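Putative P450-like enzyme (PDB 5Z9J) binds haem b and probably acts as a cytochrome P450 monooxygenase in bacterial secondary metabolism. Local coordinates at residues W9-G14 against R279-I284; L240-L245 against Q351-E356; T249-D254 against N377-L382. One frame throughout, in Å; residues are numbered along the deposited sequence.

Helix 240-255 runs through the whole set: contact 2 uses its start and contact 3 its later turns, with centres about 16 Å apart, while side chains of contact 1 touch both parts. Contact 2 lies deepest, about 8 Å from the chain centre, and is a helix-helix pairing beside the haem in which polar atoms mix with methyl groups. Farther out, at about 13 and 18 Å, contact 1 joins an N-terminal loop to the residue just after helix 270-280, and contact 3 joins helix 240-255 to a loop and short strand; both are apolar. They share one cluster, since Trp9 CZ2 comes within 3.4 Å of Leu251 CD1. Exposed residues flank contact 3 on segment 377-382.

Contact 1: W9-G14 against R279-I284; sequences WEFHPG and RYMSPI. With TAM (tris(hydroxyethyl)aminomethane), chain F.
Met281 leaves its backbone with CG anti to N (chi1 -174°) and stays extended through SD, until a turn at chi3 of -58° swings CE toward Trp9 and Phe11. Trp9, with CG anti to its carbonyl carbon, turns the CZ3 corner of its indole to the methionine; the two side chains cross at about a right angle. CE then lies 4.0 Å from Trp9 CZ3, approaching that ring obliquely. The same methyl stands 4.3 Å from Phe11 CE1, at the edge of the phenyl ring and near its plane. One methyl thus bridges two aromatic side chains, and the evidence is purely apolar: no hydrogen bond joins the segments, and just 112 Å² is buried between them.

The two aromatic side chains also pack on each other. Trp9 CB sits 3.7 Å above the Phe11 plane, offset toward the rim, while Phe11 CZ meets the indole edge in its plane. An inverse gamma turn centred on Glu10, with Phe11 N bonded to Trp9 O at 2.9 Å, brings them together. Farther along, Gly14 belongs to the tris(hydroxyethyl)aminomethane pocket.

Met281 follows directly on helix 270-280, whose Glu276-Arg279 salt bridge is the P450 ExxR pair. Trp9 rests on Leu251 and Ala255 of helix 240-255, and Ser282 bonds through its backbone to Ser388.

Contact 2: L240-L245 against Q351-E356; sequences LTTAML and QLARME. With HEM (protoporphyrin IX containing Fe), chain E.
Thr242 faces Ala353 and Glu356 where two core helices of the cytochrome P450 fold pass beside the haem: the C-terminal half of the long helix that crosses the haem (240-255) and helix L (350-367). The closest CA atoms, those of Thr242 and Ala353, are 6.2 Å apart. No hydrogen bond crosses between the segments.

Van der Waals contact does the joining. With CG2 anti to the backbone N, the threonine methyl reaches 3.4 Å from Glu356 OE2, and the two side chains cross at about a right angle. On the other flank, Thr242 OG1 lies 4.1 Å from Ala353 CB.

The threonine hydroxyls bond back to the preceding helix 224-238: Thr242 OG1 to Gly238 O and Thr241 OG1 to Asn237 O. Replacing Thr242 with an alanine would probably leave Gly238 O without this side-chain partner and open a gap beside the Glu356 carboxylate.

Contacts with the haem complete the arrangement. Thr241 OG1 stands 3.5 Å from C4B over one face of the porphyrin, whereas Ala353 CB approaches CAB at 3.7 Å from the other, the side of the axial Cys347. Thr242 OG1 lies near the porphyrin plane, 3.7 Å from the methyl CMC, and Leu352 CD2 borders the vinyl carbon CBC. At the second vinyl group, Leu245 CB closes to 3.6 Å from CBB.

Contact 3: T249-D254 against N377-L382; sequences TMLCLD and NPPTFL
Leu251 divides its two methyls between Pro379 and Phe381, and this fork is the tight part of the contact. CD1 meets Pro379 CG at 4.0 Å, and CD2 meets Phe381 CZ, the far tip of the ring, also at 4.0 Å. The fork opens this way because CG is anti to the backbone N (chi1 169°), carrying the branch off the helix toward the other segment. The leucine crosses both partners at about a right angle, and CD2 approaches the phenyl ring obliquely. No hydrogen bond crosses; the nearest CA atoms, those of Leu251 and Pro379, stay 8.5 Å apart.

In the P450 fold this joins the later turns of helix 240-255, the C-terminal half of the long haem-crossing helix, to the C-terminal beta region, where Thr380 bonds through its backbone to Ala391 and Thr392 and Leu382 to Gly389. Val390 touches both Leu251 and Phe381, and the Phe381 ring meets that of Phe11 with planes at about 50°.

The outer side of segment 377-382 is looser. Asn377, Pro378 and Thr380 are solvent-exposed and make no contact with the helix segment, although Thr380 OG1 is hydrogen-bonded to Thr392 OG1.

Contact 1: W9-G14 against R279-I284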
loop_
_atom_site.group_PDB
_atom_site.type_symbol
_atom_site.label_atom_id
_atom_site.label_comp_id
_atom_site.label_asym_id
_atom_site.label_seq_id
_atom_site.Cartn_x
_atom_site.Cartn_y
_atom_site.Cartn_z
ATOM N N TRP A 9 -12.534 -17.768 -4.353
ATOM C CA TRP A 9 -11.932 -17.030 -3.241
ATOM C C TRP A 9 -12.850 -15.984 -2.565
ATOM O O TRP A 9 -13.573 -15.260 -3.254
ATOM C CB TRP A 9 -10.673 -16.365 -3.774
ATOM C CG TRP A 9 -9.509 -17.283 -4.006
ATOM C CD1 TRP A 9 -9.197 -18.407 -3.294
ATOM C CD2 TRP A 9 -8.464 -17.125 -4.982
ATOM N NE1 TRP A 9 -8.020 -18.956 -3.759
ATOM C CE2 TRP A 9 -7.553 -18.192 -4.797
ATOM C CE3 TRP A 9 -8.208 -16.183 -5.987
ATOM C CZ2 TRP A 9 -6.420 -18.354 -5.596
ATOM C CZ3 TRP A 9 -7.069 -16.336 -6.772
ATOM C CH2 TRP A 9 -6.192 -17.411 -6.573
ATOM N N GLU A 10 -12.757 -15.827 -1.237
ATOM C CA GLU A 10 -13.720 -14.951 -0.553
ATOM C C GLU A 10 -13.292 -13.472 -0.546
ATOM O O GLU A 10 -12.899 -12.905 0.490
ATOM C CB GLU A 10 -13.944 -15.423 0.890
ATOM C CG GLU A 10 -14.802 -16.705 1.031
ATOM C CD GLU A 10 -16.152 -16.649 0.342
ATOM O OE1 GLU A 10 -16.738 -15.552 0.205
ATOM O OE2 GLU A 10 -16.646 -17.739 -0.024
ATOM N N PHE A 11 -13.400 -12.837 -1.707
ATOM C CA PHE A 11 -13.043 -11.425 -1.829
ATOM C C PHE A 11 -14.019 -10.530 -1.055
ATOM O O PHE A 11 -15.179 -10.909 -0.793
ATOM C CB PHE A 11 -13.052 -10.981 -3.309
ATOM C CG PHE A 11 -12.255 -11.856 -4.241
ATOM C CD1 PHE A 11 -10.883 -11.826 -4.229
ATOM C CD2 PHE A 11 -12.897 -12.662 -5.185
ATOM C CE1 PHE A 11 -10.138 -12.615 -5.107
ATOM C CE2 PHE A 11 -12.157 -13.439 -6.064
ATOM C CZ PHE A 11 -10.765 -13.406 -6.012
ATOM N N HIS A 12 -13.580 -9.306 -0.778
ATOM C CA HIS A 12 -14.512 -8.243 -0.380
ATOM C C HIS A 12 -15.684 -8.247 -1.351
ATOM O O HIS A 12 -15.466 -8.318 -2.552
ATOM C CB HIS A 12 -13.844 -6.882 -0.455
ATOM C CG HIS A 12 -14.575 -5.809 0.278
ATOM N ND1 HIS A 12 -15.742 -5.243 -0.201
ATOM C CD2 HIS A 12 -14.268 -5.144 1.417
ATOM C CE1 HIS A 12 -16.151 -4.322 0.651
ATOM N NE2 HIS A 12 -15.271 -4.236 1.635
ATOM N N PRO A 13 -16.918 -8.182 -0.826
ATOM C CA PRO A 13 -18.115 -8.240 -1.683
ATOM C C PRO A 13 -18.189 -7.070 -2.666
ATOM O O PRO A 13 -18.829 -7.180 -3.708
ATOM C CB PRO A 13 -19.274 -8.198 -0.691
ATOM C CG PRO A 13 -18.690 -7.733 0.622
ATOM C CD PRO A 13 -17.245 -8.147 0.614
ATOM N N GLY A 14 -17.546 -5.961 -2.340
ATOM C CA GLY A 14 -17.519 -4.823 -3.238
ATOM C C GLY A 14 -16.586 -4.984 -4.431
ATOM O O GLY A 14 -16.640 -4.178 -5.366
ATOM N N ARG A 279 -1.295 -6.158 -10.912
ATOM C CA ARG A 279 -2.408 -5.810 -11.795
ATOM C C ARG A 279 -3.663 -6.561 -11.363
ATOM O O ARG A 279 -4.690 -5.945 -11.093
ATOM C CB ARG A 279 -2.054 -6.131 -13.237
ATOM C CG ARG A 279 -3.131 -5.653 -14.197
ATOM C CD ARG A 279 -2.864 -6.281 -15.536
ATOM N NE ARG A 279 -2.945 -7.739 -15.573
ATOM C CZ ARG A 279 -4.083 -8.429 -15.712
ATOM N NH1 ARG A 279 -5.256 -7.787 -15.778
ATOM N NH2 ARG A 279 -4.052 -9.756 -15.766
ATOM N N TYR A 280 -3.479 -7.870 -11.149
ATOM C CA TYR A 280 -4.546 -8.859 -10.972
ATOM C C TYR A 280 -5.201 -8.867 -9.595
ATOM O O TYR A 280 -6.407 -9.136 -9.457
ATOM C CB TYR A 280 -3.975 -10.255 -11.306
ATOM C CG TYR A 280 -4.935 -11.397 -11.206
ATOM C CD1 TYR A 280 -5.671 -11.793 -12.313
ATOM C CD2 TYR A 280 -5.121 -12.082 -9.997
ATOM C CE1 TYR A 280 -6.558 -12.830 -12.237
ATOM C CE2 TYR A 280 -6.015 -13.149 -9.919
ATOM C CZ TYR A 280 -6.727 -13.510 -11.062
ATOM O OH TYR A 280 -7.631 -14.533 -11.065
ATOM N N MET A 281 -4.418 -8.587 -8.553
ATOM C CA MET A 281 -4.940 -8.557 -7.212
ATOM C C MET A 281 -4.224 -7.403 -6.503
ATOM O O MET A 281 -3.179 -7.601 -5.878
ATOM C CB MET A 281 -4.721 -9.924 -6.517
ATOM C CG MET A 281 -5.359 -10.098 -5.083
ATOM S SD MET A 281 -5.082 -11.776 -4.419
ATOM C CE MET A 281 -5.871 -12.683 -5.743
ATOM N N SER A 282 -4.790 -6.202 -6.648
ATOM C CA SER A 282 -4.070 -4.986 -6.405
ATOM C C SER A 282 -4.094 -4.692 -4.902
ATOM O O SER A 282 -5.164 -4.419 -4.360
ATOM C CB SER A 282 -4.688 -3.870 -7.261
ATOM O OG SER A 282 -4.761 -4.289 -8.647
ATOM N N PRO A 283 -2.932 -4.786 -4.219
ATOM C CA PRO A 283 -2.950 -4.512 -2.768
ATOM C C PRO A 283 -3.626 -3.207 -2.379
ATOM O O PRO A 283 -4.379 -3.123 -1.388
ATOM C CB PRO A 283 -1.448 -4.496 -2.393
ATOM C CG PRO A 283 -0.814 -5.385 -3.342
ATOM C CD PRO A 283 -1.587 -5.207 -4.665
ATOM N N ILE A 284 -3.344 -2.164 -3.143
ATOM C CA ILE A 284 -4.157 -0.948 -3.066
ATOM C C ILE A 284 -5.045 -0.984 -4.331
ATOM O O ILE A 284 -4.577 -0.881 -5.472
ATOM C CB ILE A 284 -3.322 0.328 -3.014
ATOM C CG1 ILE A 284 -2.443 0.355 -1.746
ATOM C CG2 ILE A 284 -4.188 1.552 -3.003
ATOM C CD1 ILE A 284 -3.220 0.434 -0.426
HETATM C C TAM F . -18.505 0.026 -4.287
HETATM C C1 TAM F . -19.642 -0.052 -5.384
HETATM C C2 TAM F . -18.414 -1.266 -3.455
HETATM C C3 TAM F . -17.140 0.321 -4.972
HETATM C C4 TAM F . -20.003 -1.496 -5.747
HETATM C C5 TAM F . -17.309 -1.092 -2.423
HETATM C C6 TAM F . -16.801 -0.610 -6.159
HETATM N N TAM F . -18.768 1.135 -3.375
HETATM O O4 TAM F . -21.090 -1.946 -4.961
HETATM O O5 TAM F . -17.332 0.284 -2.005
HETATM O O6 TAM F . -16.540 -1.908 -5.667
#

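Contact 2: L240-L245 against Q351-E356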
loop_
_atom_site.group_PDB
_atom_site.type_symbol
_atom_site.label_atom_id
_atom_site.label_comp_id
_atom_site.label_asym_id
_atom_site.label_seq_id
_atom_site.Cartn_x
_atom_site.Cartn_y
_atom_site.Cartn_z
ATOM N N LEU A 240 1.572 -3.507 4.903
ATOM C CA LEU A 240 0.613 -4.539 4.549
ATOM C C LEU A 240 0.394 -4.587 3.024
ATOM O O LEU A 240 -0.026 -5.603 2.501
ATOM C CB LEU A 240 -0.732 -4.311 5.276
ATOM C CG LEU A 240 -0.981 -5.108 6.567
ATOM C CD1 LEU A 240 0.244 -5.122 7.388
ATOM C CD2 LEU A 240 -2.092 -4.529 7.422
ATOM N N THR A 241 0.700 -3.502 2.331
ATOM C CA THR A 241 0.652 -3.499 0.868
ATOM C C THR A 241 1.647 -4.528 0.331
ATOM O O THR A 241 1.341 -5.318 -0.576
ATOM C CB THR A 241 0.981 -2.098 0.279
ATOM O OG1 THR A 241 2.211 -1.598 0.800
ATOM C CG2 THR A 241 -0.129 -1.143 0.642
ATOM N N THR A 242 2.855 -4.487 0.902
ATOM C CA THR A 242 3.941 -5.335 0.515
ATOM C C THR A 242 3.717 -6.764 0.986
ATOM O O THR A 242 4.021 -7.721 0.241
ATOM C CB THR A 242 5.277 -4.842 1.047
ATOM O OG1 THR A 242 5.512 -3.487 0.638
ATOM C CG2 THR A 242 6.406 -5.691 0.487
ATOM N N ALA A 243 3.168 -6.919 2.195
ATOM C CA ALA A 243 2.860 -8.253 2.714
ATOM C C ALA A 243 1.900 -8.929 1.732
ATOM O O ALA A 243 2.053 -10.114 1.392
ATOM C CB ALA A 243 2.265 -8.187 4.072
ATOM N N MET A 244 0.910 -8.173 1.293
ATOM C CA MET A 244 -0.073 -8.725 0.348
ATOM C C MET A 244 0.466 -9.071 -1.029
ATOM O O MET A 244 0.047 -10.058 -1.627
ATOM C CB MET A 244 -1.261 -7.769 0.155
ATOM C CG MET A 244 -2.296 -7.920 1.249
ATOM S SD MET A 244 -3.703 -6.769 1.169
ATOM C CE MET A 244 -2.898 -5.205 1.471
ATOM N N LEU A 245 1.313 -8.212 -1.588
ATOM C CA LEU A 245 1.932 -8.512 -2.842
ATOM C C LEU A 245 2.669 -9.853 -2.727
ATOM O O LEU A 245 2.626 -10.689 -3.615
ATOM C CB LEU A 245 2.905 -7.420 -3.233
ATOM C CG LEU A 245 3.675 -7.741 -4.512
ATOM C CD1 LEU A 245 2.698 -8.047 -5.733
ATOM C CD2 LEU A 245 4.646 -6.667 -4.857
ATOM N N GLN A 351 10.617 0.911 -5.613
ATOM C CA GLN A 351 11.881 0.211 -5.748
ATOM C C GLN A 351 12.109 -0.761 -4.577
ATOM O O GLN A 351 12.389 -1.936 -4.780
ATOM C CB GLN A 351 13.037 1.221 -5.855
ATOM C CG GLN A 351 14.381 0.535 -5.961
ATOM C CD GLN A 351 15.537 1.424 -6.376
ATOM O OE1 GLN A 351 15.423 2.667 -6.483
ATOM N NE2 GLN A 351 16.688 0.793 -6.556
ATOM N N LEU A 352 11.945 -0.283 -3.347
ATOM C CA LEU A 352 12.042 -1.162 -2.188
ATOM C C LEU A 352 11.012 -2.293 -2.203
ATOM O O LEU A 352 11.315 -3.418 -1.794
ATOM C CB LEU A 352 11.889 -0.359 -0.884
ATOM C CG LEU A 352 11.740 -1.204 0.391
ATOM C CD1 LEU A 352 12.909 -2.192 0.498
ATOM C CD2 LEU A 352 11.794 -0.310 1.663
ATOM N N ALA A 353 9.778 -1.976 -2.605
ATOM C CA ALA A 353 8.704 -2.979 -2.585
ATOM C C ALA A 353 8.981 -4.092 -3.586
ATOM O O ALA A 353 8.754 -5.259 -3.290
ATOM C CB ALA A 353 7.346 -2.329 -2.837
ATOM N N ARG A 354 9.428 -3.710 -4.782
ATOM C CA ARG A 354 9.822 -4.671 -5.803
ATOM C C ARG A 354 11.094 -5.442 -5.363
ATOM O O ARG A 354 11.187 -6.638 -5.513
ATOM C CB ARG A 354 10.068 -3.930 -7.091
ATOM C CG ARG A 354 8.788 -3.453 -7.799
ATOM C CD ARG A 354 9.104 -2.436 -8.893
ATOM N NE ARG A 354 7.926 -2.103 -9.717
ATOM C CZ ARG A 354 7.775 -0.984 -10.434
ATOM N NH1 ARG A 354 8.697 -0.040 -10.400
ATOM N NH2 ARG A 354 6.688 -0.820 -11.217
ATOM N N MET A 355 12.046 -4.767 -4.747
ATOM C CA MET A 355 13.279 -5.486 -4.343
ATOM C C MET A 355 12.914 -6.569 -3.293
ATOM O O MET A 355 13.293 -7.704 -3.411
ATOM C CB MET A 355 14.323 -4.506 -3.789
ATOM C CG MET A 355 15.630 -5.158 -3.366
ATOM S SD MET A 355 15.497 -5.389 -1.650
ATOM C CE MET A 355 15.558 -3.705 -1.077
ATOM N N GLU A 356 12.100 -6.207 -2.324
ATOM C CA GLU A 356 11.668 -7.094 -1.235
ATOM C C GLU A 356 10.871 -8.273 -1.687
ATOM O O GLU A 356 11.063 -9.390 -1.244
ATOM C CB GLU A 356 10.737 -6.371 -0.259
ATOM C CG GLU A 356 11.328 -5.345 0.579
ATOM C CD GLU A 356 10.309 -4.818 1.561
ATOM O OE1 GLU A 356 10.495 -5.155 2.735
ATOM O OE2 GLU A 356 9.351 -4.081 1.196
HETATM C CHA HEM E . 2.130 5.823 -2.978
HETATM C CHB HEM E . 0.839 1.266 -3.739
HETATM C CHC HEM E . 4.739 -0.145 -1.251
HETATM C CHD HEM E . 5.461 4.318 0.299
HETATM C C1A HEM E . 1.412 4.751 -3.460
HETATM C C2A HEM E . 0.221 4.766 -4.313
HETATM C C3A HEM E . -0.127 3.497 -4.540
HETATM C C4A HEM E . 0.826 2.637 -3.821
HETATM C CMA HEM E . -1.325 3.025 -5.375
HETATM C CAA HEM E . -0.501 6.011 -4.868
HETATM C CBA HEM E . -1.393 6.662 -3.803
HETATM C CGA HEM E . -2.337 7.710 -4.406
HETATM O O1A HEM E . -3.243 8.225 -3.704
HETATM O O2A HEM E . -2.204 8.088 -5.584
HETATM C C1B HEM E . 1.823 0.494 -3.187
HETATM C C2B HEM E . 1.946 -0.928 -3.373
HETATM C C3B HEM E . 3.026 -1.318 -2.686
HETATM C C4B HEM E . 3.593 -0.149 -2.033
HETATM C CMB HEM E . 0.961 -1.739 -4.233
HETATM C CAB HEM E . 3.636 -2.714 -2.519
HETATM C CBB HEM E . 3.171 -3.804 -3.130
HETATM C C1C HEM E . 5.319 0.938 -0.619
HETATM C C2C HEM E . 6.535 0.924 0.233
HETATM C C3C HEM E . 6.715 2.170 0.645
HETATM C C4C HEM E . 5.642 2.966 0.107
HETATM C CMC HEM E . 7.386 -0.333 0.494
HETATM C CAC HEM E . 7.775 2.823 1.565
HETATM C CBC HEM E . 8.808 2.179 2.088
HETATM C C1D HEM E . 4.613 5.109 -0.404
HETATM C C2D HEM E . 4.481 6.521 -0.200
HETATM C C3D HEM E . 3.467 6.980 -1.233
HETATM C C4D HEM E . 3.065 5.810 -1.960
HETATM C CMD HEM E . 5.207 7.405 0.844
HETATM C CAD HEM E . 2.932 8.407 -1.390
HETATM C CBD HEM E . 3.740 9.177 -2.412
HETATM C CGD HEM E . 3.036 10.497 -2.672
HETATM O O1D HEM E . 1.859 10.673 -2.279
HETATM O O2D HEM E . 3.657 11.385 -3.312
HETATM N NA HEM E . 1.725 3.445 -3.206
HETATM N NB HEM E . 2.836 0.939 -2.345
HETATM N NC HEM E . 4.833 2.192 -0.626
HETATM N ND HEM E . 3.788 4.713 -1.474
HETATM FE FE HEM E . 3.404 2.873 -2.000
#

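Contact 3: T249-D254 against N377-L382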
loop_
_atom_site.group_PDB
_atom_site.type_symbol
_atom_site.label_atom_id
_atom_site.label_comp_id
_atom_site.label_asym_id
_atom_site.label_seq_id
_atom_site.Cartn_x
_atom_site.Cartn_y
_atom_site.Cartn_z
ATOM N N THR A 249 0.939 -13.171 -4.464
ATOM C CA THR A 249 1.753 -13.766 -5.506
ATOM C C THR A 249 1.920 -15.288 -5.302
ATOM O O THR A 249 1.690 -16.086 -6.247
ATOM C CB THR A 249 3.124 -13.075 -5.656
ATOM O OG1 THR A 249 2.961 -11.684 -6.014
ATOM C CG2 THR A 249 3.945 -13.795 -6.701
ATOM N N MET A 250 2.238 -15.714 -4.084
ATOM C CA MET A 250 2.310 -17.128 -3.797
ATOM C C MET A 250 0.950 -17.810 -3.947
ATOM O O MET A 250 0.896 -18.959 -4.366
ATOM C CB MET A 250 2.834 -17.374 -2.374
ATOM C CG MET A 250 4.172 -16.707 -2.104
ATOM S SD MET A 250 5.463 -16.972 -3.368
ATOM C CE MET A 250 5.688 -18.750 -3.295
ATOM N N LEU A 251 -0.138 -17.126 -3.587
ATOM C CA LEU A 251 -1.487 -17.679 -3.755
ATOM C C LEU A 251 -1.825 -17.897 -5.223
ATOM O O LEU A 251 -2.435 -18.908 -5.586
ATOM C CB LEU A 251 -2.531 -16.763 -3.154
ATOM C CG LEU A 251 -3.962 -17.129 -3.511
ATOM C CD1 LEU A 251 -4.364 -18.441 -2.842
ATOM C CD2 LEU A 251 -4.952 -16.028 -3.118
ATOM N N CYS A 252 -1.466 -16.924 -6.052
ATOM C CA CYS A 252 -1.713 -17.010 -7.497
ATOM C C CYS A 252 -0.888 -18.118 -8.231
ATOM O O CYS A 252 -1.365 -18.787 -9.161
ATOM C CB CYS A 252 -1.475 -15.613 -8.107
ATOM S SG CYS A 252 -2.798 -14.453 -7.710
ATOM N N LEU A 253 0.370 -18.265 -7.851
ATOM C CA LEU A 253 1.229 -19.338 -8.297
ATOM C C LEU A 253 0.628 -20.710 -7.947
ATOM O O LEU A 253 0.703 -21.654 -8.727
ATOM C CB LEU A 253 2.612 -19.205 -7.644
ATOM C CG LEU A 253 3.503 -18.081 -8.161
ATOM C CD1 LEU A 253 4.765 -18.020 -7.328
ATOM C CD2 LEU A 253 3.875 -18.301 -9.571
ATOM N N ASP A 254 0.157 -20.845 -6.706
ATOM C CA ASP A 254 -0.491 -22.083 -6.292
ATOM C C ASP A 254 -1.727 -22.352 -7.140
ATOM O O ASP A 254 -1.993 -23.483 -7.528
ATOM C CB ASP A 254 -0.877 -22.032 -4.825
ATOM C CG ASP A 254 -1.542 -23.321 -4.343
ATOM O OD1 ASP A 254 -0.861 -24.177 -3.751
ATOM O OD2 ASP A 254 -2.768 -23.475 -4.548
ATOM N N ASN A 377 -7.699 -25.508 4.482
ATOM C CA ASN A 377 -7.791 -24.238 5.164
ATOM C C ASN A 377 -7.502 -23.087 4.231
ATOM O O ASN A 377 -6.380 -22.599 4.182
ATOM C CB ASN A 377 -6.793 -24.306 6.338
ATOM C CG ASN A 377 -6.862 -23.131 7.289
ATOM O OD1 ASN A 377 -7.764 -22.301 7.241
ATOM N ND2 ASN A 377 -5.900 -23.089 8.213
ATOM N N PRO A 378 -8.540 -22.582 3.537
ATOM C CA PRO A 378 -8.389 -21.517 2.533
ATOM C C PRO A 378 -7.923 -20.203 3.141
ATOM O O PRO A 378 -8.126 -19.997 4.324
ATOM C CB PRO A 378 -9.816 -21.347 1.986
ATOM C CG PRO A 378 -10.487 -22.666 2.248
ATOM C CD PRO A 378 -9.904 -23.147 3.541
ATOM N N PRO A 379 -7.364 -19.304 2.315
ATOM C CA PRO A 379 -6.966 -17.980 2.784
ATOM C C PRO A 379 -8.169 -17.091 3.098
ATOM O O PRO A 379 -9.299 -17.374 2.653
ATOM C CB PRO A 379 -6.208 -17.385 1.601
ATOM C CG PRO A 379 -6.814 -18.133 0.334
ATOM C CD PRO A 379 -7.236 -19.480 0.852
ATOM N N THR A 380 -7.950 -16.071 3.932
ATOM C CA THR A 380 -8.924 -14.988 4.062
ATOM C C THR A 380 -8.337 -13.724 3.465
ATOM O O THR A 380 -7.110 -13.574 3.375
ATOM C CB THR A 380 -9.364 -14.691 5.471
ATOM O OG1 THR A 380 -8.233 -14.236 6.214
ATOM C CG2 THR A 380 -9.940 -15.900 6.103
ATOM N N PHE A 381 -9.231 -12.862 2.986
ATOM C CA PHE A 381 -8.852 -11.603 2.397
ATOM C C PHE A 381 -9.012 -10.462 3.365
ATOM O O PHE A 381 -9.862 -10.498 4.278
ATOM C CB PHE A 381 -9.653 -11.396 1.103
ATOM C CG PHE A 381 -9.226 -12.349 0.051
ATOM C CD1 PHE A 381 -9.655 -13.662 0.091
ATOM C CD2 PHE A 381 -8.243 -11.997 -0.847
ATOM C CE1 PHE A 381 -9.194 -14.582 -0.825
ATOM C CE2 PHE A 381 -7.768 -12.921 -1.768
ATOM C CZ PHE A 381 -8.239 -14.206 -1.746
ATOM N N LEU A 382 -8.175 -9.456 3.184
ATOM C CA LEU A 382 -8.150 -8.316 4.093
ATOM C C LEU A 382 -9.491 -7.565 4.045
ATOM O O LEU A 382 -10.067 -7.319 2.969
ATOM C CB LEU A 382 -6.979 -7.403 3.771
ATOM C CG LEU A 382 -6.750 -6.241 4.736
ATOM C CD1 LEU A 382 -6.329 -6.820 6.063
ATOM C CD2 LEU A 382 -5.651 -5.328 4.211
#